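Local coordinates for Glyoxalase/bleomycin resistance protein/dioxygenase (Alicyclobacillus acidocaldarius subsp. acidocaldarius, PDB 3RRI) that probably belongs to the metal-dependent vicinal oxygen chelate enzymes and may act as a dioxygenase, though its substrate is not established, at residues D25-K30 and L45-D50; R42-L45 and D50-V53. All coordinates share one frame; numbering follows the deposited sequence.

Interaction 1: residues D25-K30 and L45-D50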
# COMPACT_ATOMS: atom_id res chain seq x y z
N ASP A 25 -21.04 -26.76 1.21
CA ASP A 25 -21.40 -26.79 2.64
C ASP A 25 -20.15 -26.65 3.51
O ASP A 25 -20.15 -25.91 4.51
CB ASP A 25 -22.11 -28.12 2.99
CG ASP A 25 -23.49 -28.28 2.30
OD1 ASP A 25 -24.05 -27.30 1.73
OD2 ASP A 25 -24.02 -29.42 2.35
N PHE A 26 -19.07 -27.30 3.11
CA PHE A 26 -17.84 -27.28 3.87
C PHE A 26 -17.15 -25.91 3.73
O PHE A 26 -16.84 -25.24 4.71
CB PHE A 26 -16.90 -28.39 3.43
CG PHE A 26 -15.62 -28.43 4.20
CD1 PHE A 26 -15.56 -29.15 5.40
CD2 PHE A 26 -14.48 -27.74 3.76
CE1 PHE A 26 -14.40 -29.16 6.13
CE2 PHE A 26 -13.32 -27.76 4.47
CZ PHE A 26 -13.27 -28.47 5.69
N TYR A 27 -16.85 -25.52 2.49
CA TYR A 27 -16.00 -24.36 2.27
C TYR A 27 -16.70 -23.02 2.49
O TYR A 27 -16.08 -22.10 2.95
CB TYR A 27 -15.39 -24.38 0.86
CG TYR A 27 -14.27 -25.39 0.78
CD1 TYR A 27 -13.04 -25.12 1.33
CD2 TYR A 27 -14.46 -26.67 0.20
CE1 TYR A 27 -12.02 -26.04 1.33
CE2 TYR A 27 -13.44 -27.63 0.21
CZ TYR A 27 -12.20 -27.31 0.77
OH TYR A 27 -11.18 -28.21 0.77
N VAL A 28 -17.96 -22.92 2.09
CA VAL A 28 -18.69 -21.68 2.18
C VAL A 28 -19.43 -21.64 3.52
O VAL A 28 -19.11 -20.83 4.38
CB VAL A 28 -19.67 -21.50 1.02
CG1 VAL A 28 -20.47 -20.24 1.18
CG2 VAL A 28 -18.91 -21.49 -0.35
N THR A 29 -20.38 -22.53 3.72
CA THR A 29 -21.24 -22.42 4.90
C THR A 29 -20.45 -22.55 6.19
O THR A 29 -20.63 -21.73 7.10
CB THR A 29 -22.36 -23.47 4.90
OG1 THR A 29 -23.12 -23.37 3.69
CG2 THR A 29 -23.32 -23.23 6.09
N LYS A 30 -19.59 -23.55 6.30
CA LYS A 30 -18.84 -23.72 7.56
C LYS A 30 -17.56 -22.92 7.58
O LYS A 30 -17.33 -22.16 8.50
CB LYS A 30 -18.55 -25.18 7.86
CG LYS A 30 -19.79 -26.01 8.17
CD LYS A 30 -19.68 -27.42 7.65
CE LYS A 30 -18.44 -28.12 8.14
NZ LYS A 30 -18.54 -29.60 7.87
N LEU A 45 -13.96 -20.72 -5.58
CA LEU A 45 -14.11 -20.13 -4.25
C LEU A 45 -13.04 -19.08 -4.04
O LEU A 45 -11.91 -19.24 -4.48
CB LEU A 45 -13.92 -21.21 -3.21
CG LEU A 45 -14.88 -22.37 -3.23
CD1 LEU A 45 -14.30 -23.51 -2.36
CD2 LEU A 45 -16.23 -21.96 -2.74
N ASP A 46 -13.41 -18.02 -3.33
CA ASP A 46 -12.46 -17.06 -2.82
C ASP A 46 -12.10 -17.65 -1.44
O ASP A 46 -12.89 -17.61 -0.47
CB ASP A 46 -13.09 -15.66 -2.74
CG ASP A 46 -12.31 -14.67 -1.92
OD1 ASP A 46 -11.33 -15.06 -1.24
OD2 ASP A 46 -12.67 -13.46 -1.97
N PHE A 47 -10.91 -18.26 -1.43
CA PHE A 47 -10.39 -18.99 -0.29
C PHE A 47 -9.33 -18.08 0.36
O PHE A 47 -8.15 -18.06 -0.03
CB PHE A 47 -9.81 -20.32 -0.77
CG PHE A 47 -9.14 -21.13 0.31
CD1 PHE A 47 -9.87 -22.04 1.04
CD2 PHE A 47 -7.78 -21.05 0.51
CE1 PHE A 47 -9.23 -22.81 2.02
CE2 PHE A 47 -7.12 -21.82 1.45
CZ PHE A 47 -7.87 -22.70 2.23
N PHE A 48 -9.76 -17.26 1.34
CA PHE A 48 -8.87 -16.33 2.04
C PHE A 48 -8.13 -15.38 1.09
O PHE A 48 -7.04 -14.90 1.38
CB PHE A 48 -7.86 -17.09 2.93
CG PHE A 48 -8.50 -17.95 3.97
CD1 PHE A 48 -8.68 -17.46 5.25
CD2 PHE A 48 -8.94 -19.23 3.70
CE1 PHE A 48 -9.29 -18.26 6.23
CE2 PHE A 48 -9.54 -20.03 4.69
CZ PHE A 48 -9.69 -19.52 5.96
N GLY A 49 -8.77 -15.10 -0.04
CA GLY A 49 -8.22 -14.15 -1.02
C GLY A 49 -7.49 -14.81 -2.17
O GLY A 49 -7.14 -14.12 -3.13
N ASP A 50 -7.21 -16.10 -2.05
CA ASP A 50 -6.67 -16.92 -3.18
C ASP A 50 -7.85 -17.69 -3.79
O ASP A 50 -9.00 -17.57 -3.34
CB ASP A 50 -5.54 -17.79 -2.69
CG ASP A 50 -4.32 -16.98 -2.35
OD1 ASP A 50 -3.79 -16.29 -3.22
OD2 ASP A 50 -3.86 -16.98 -1.21

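Interaction 2: residues R42-L45 and D50-V53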
# COMPACT_ATOMS: atom_id res chain seq x y z
N ARG A 42 -17.58 -28.20 -11.49
CA ARG A 42 -16.71 -27.54 -10.51
C ARG A 42 -17.36 -26.35 -9.83
O ARG A 42 -18.28 -25.77 -10.36
CB ARG A 42 -15.41 -27.06 -11.18
CG ARG A 42 -15.60 -25.84 -12.11
CD ARG A 42 -14.44 -25.59 -13.04
NE ARG A 42 -14.41 -26.55 -14.14
CZ ARG A 42 -13.41 -26.69 -15.00
NH1 ARG A 42 -12.32 -25.95 -14.91
NH2 ARG A 42 -13.51 -27.62 -15.94
N ILE A 43 -16.87 -26.01 -8.63
CA ILE A 43 -17.19 -24.72 -8.01
C ILE A 43 -15.89 -23.99 -7.70
O ILE A 43 -14.87 -24.62 -7.39
CB ILE A 43 -18.04 -24.83 -6.71
CG1 ILE A 43 -17.29 -25.57 -5.61
CG2 ILE A 43 -19.39 -25.49 -7.01
CD1 ILE A 43 -18.00 -25.48 -4.27
N THR A 44 -15.93 -22.67 -7.82
CA THR A 44 -14.78 -21.82 -7.54
C THR A 44 -15.02 -20.92 -6.35
O THR A 44 -16.14 -20.44 -6.13
CB THR A 44 -14.37 -20.97 -8.77
OG1 THR A 44 -15.26 -19.85 -8.93
CG2 THR A 44 -14.37 -21.86 -10.01
N LEU A 45 -13.96 -20.72 -5.58
CA LEU A 45 -14.11 -20.13 -4.25
C LEU A 45 -13.04 -19.08 -4.04
O LEU A 45 -11.91 -19.24 -4.48
CB LEU A 45 -13.92 -21.21 -3.21
CG LEU A 45 -14.88 -22.37 -3.23
CD1 LEU A 45 -14.30 -23.51 -2.36
CD2 LEU A 45 -16.23 -21.96 -2.74
N ASP A 50 -7.21 -16.10 -2.05
CA ASP A 50 -6.67 -16.92 -3.18
C ASP A 50 -7.85 -17.69 -3.79
O ASP A 50 -9.00 -17.57 -3.34
CB ASP A 50 -5.54 -17.79 -2.69
CG ASP A 50 -4.32 -16.98 -2.35
OD1 ASP A 50 -3.79 -16.29 -3.22
OD2 ASP A 50 -3.86 -16.98 -1.21
N GLN A 51 -7.63 -18.40 -4.91
CA GLN A 51 -8.70 -19.14 -5.54
C GLN A 51 -8.56 -20.64 -5.28
O GLN A 51 -7.51 -21.23 -5.56
CB GLN A 51 -8.71 -18.90 -7.08
CG GLN A 51 -9.90 -19.58 -7.72
CD GLN A 51 -9.78 -19.74 -9.24
OE1 GLN A 51 -8.74 -20.12 -9.77
NE2 GLN A 51 -10.88 -19.49 -9.92
N LEU A 52 -9.62 -21.26 -4.75
CA LEU A 52 -9.69 -22.72 -4.64
C LEU A 52 -10.78 -23.20 -5.59
O LEU A 52 -11.86 -22.63 -5.64
CB LEU A 52 -10.02 -23.13 -3.18
CG LEU A 52 -10.02 -24.62 -2.93
CD1 LEU A 52 -8.63 -25.29 -3.08
CD2 LEU A 52 -10.59 -24.86 -1.48
N VAL A 53 -10.50 -24.25 -6.36
CA VAL A 53 -11.48 -24.82 -7.27
C VAL A 53 -11.62 -26.28 -6.89
O VAL A 53 -10.64 -27.04 -6.87
CB VAL A 53 -11.06 -24.71 -8.75
CG1 VAL A 53 -12.11 -25.36 -9.60
CG2 VAL A 53 -10.78 -23.24 -9.22

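Interaction 1: residues D25-K30 and L45-D50
Leu45 reaches from its strand to the helix with both methyl groups, and each finds a different residue. The contact is apolar throughout. CD1 of Leu45 lies against the base of Tyr27, 3.5 Å from Tyr27 CB, while the other branch, CD2, meets CG2 of Val28 at 3.6 Å. A branched leucine suits this place because its fork spans two successive helix residues. Val28 contributes a single methyl, the one anti to its carbonyl carbon, since its CG1 stands anti to the backbone N (chi1 177°).

The aromatic part is looser. Phe47 CE1 comes to the edge of the Tyr27 ring, near its plane, with 4.3 Å to Tyr27 CE1. Phe26 CD2 sits over the centre of one face of the Tyr27 ring, and the Tyr27 hydroxyl is hydrogen-bonded to Asp117.

Polar bonds serve the turn that follows the strand. Phe47 to Asp50 form a type I' turn, and Asp46 OD1 accepts from Gly49 N at 2.8 Å in an Asx motif. Glycine fits there because its backbone angles would press a side chain against the preceding carbonyl.

Helix 20-30 packs here on the sheet of strands 10-17, 50-56, 42-47 and 34-39, consistent with the beta-alpha-beta-beta-beta module of the vicinal oxygen chelate family. With no hydrogen bond between residues 25-30 and 45-50, whose helix and strand axes run at 68°, their union rests on hydrophobic packing.

Interaction 2: residues R42-L45 and D50-V53
Leu52 holds its CG anti to the backbone N (chi1 -176°), whereas the CG of Leu45 is anti to its own carbonyl carbon; from these settings the two side chains run side by side on one face of the sheet, with Leu45 CD1 4.0 Å from Leu52 CD2. On the other face Val53 holds CG1 anti to the backbone N and CG2 anti to the carbonyl carbon, and its two methyls diverge: Val53 CG1 goes to CB of Arg42 at 4.0 Å, and Val53 CG2 to CG2 of Thr44 at 3.9 Å.

The backbones form an antiparallel hairpin, the directions of the two segments 163° apart. Leu45 and Leu52 are a hydrogen-bonded pair. Leu45 N donates to Leu52 O over 2.8 Å, and Leu52 N returns a bond of 3.1 Å to Leu45 O, the straighter of the two at 157°. Thr44 and Val53 form the adjoining non-hydrogen-bonded pair, beside which Val53 CA approaches Ile43 O at 3.4 Å in a CA-H...O contact.

Beta-branched valine and threonine suit the extended backbone and give their face compact methyl packing. Thr44 OG1 is hydrogen-bonded to Arg37 N of strand 34-39 and to Tyr135 O, at the C-terminus of the second subunit. Gln51 stretches its chain beyond CG, bringing NE2 to 4.0 Å from Thr44 CB; its amide is engaged at both ends by the second subunit, OE1 by Lys126 and NE2 by the same Tyr135 O.

The two faces therefore differ in chemistry. Leu52 carries the apolar face to helix 20-30, packing on Tyr27, while Thr44 and Gln51 add polar groups that bond to the second subunit, so the same hairpin serves both the core and the assembly.

Interactions 1 and 2 share Leu45, and their centres are about 8 Å apart. Tyr27 and Phe47 of interaction 1 lie against Leu52 of interaction 2: Tyr27 CE1 is 3.4 Å from Leu52 CD2, and Phe47 CB is 3.7 Å from Leu52 CB. Tyr27, Leu45, Phe47 and Leu52 thus form one apolar cluster between helix 20-30 and the hairpin. Asp50, which belongs to a segment of each interaction, joins Arg5 of its own chain and Arg5 of the second subunit in salt bridges. An acetate ion, probably from crystallisation, lies about 4 Å from the Arg42 side chain, but no active site can be assigned from it.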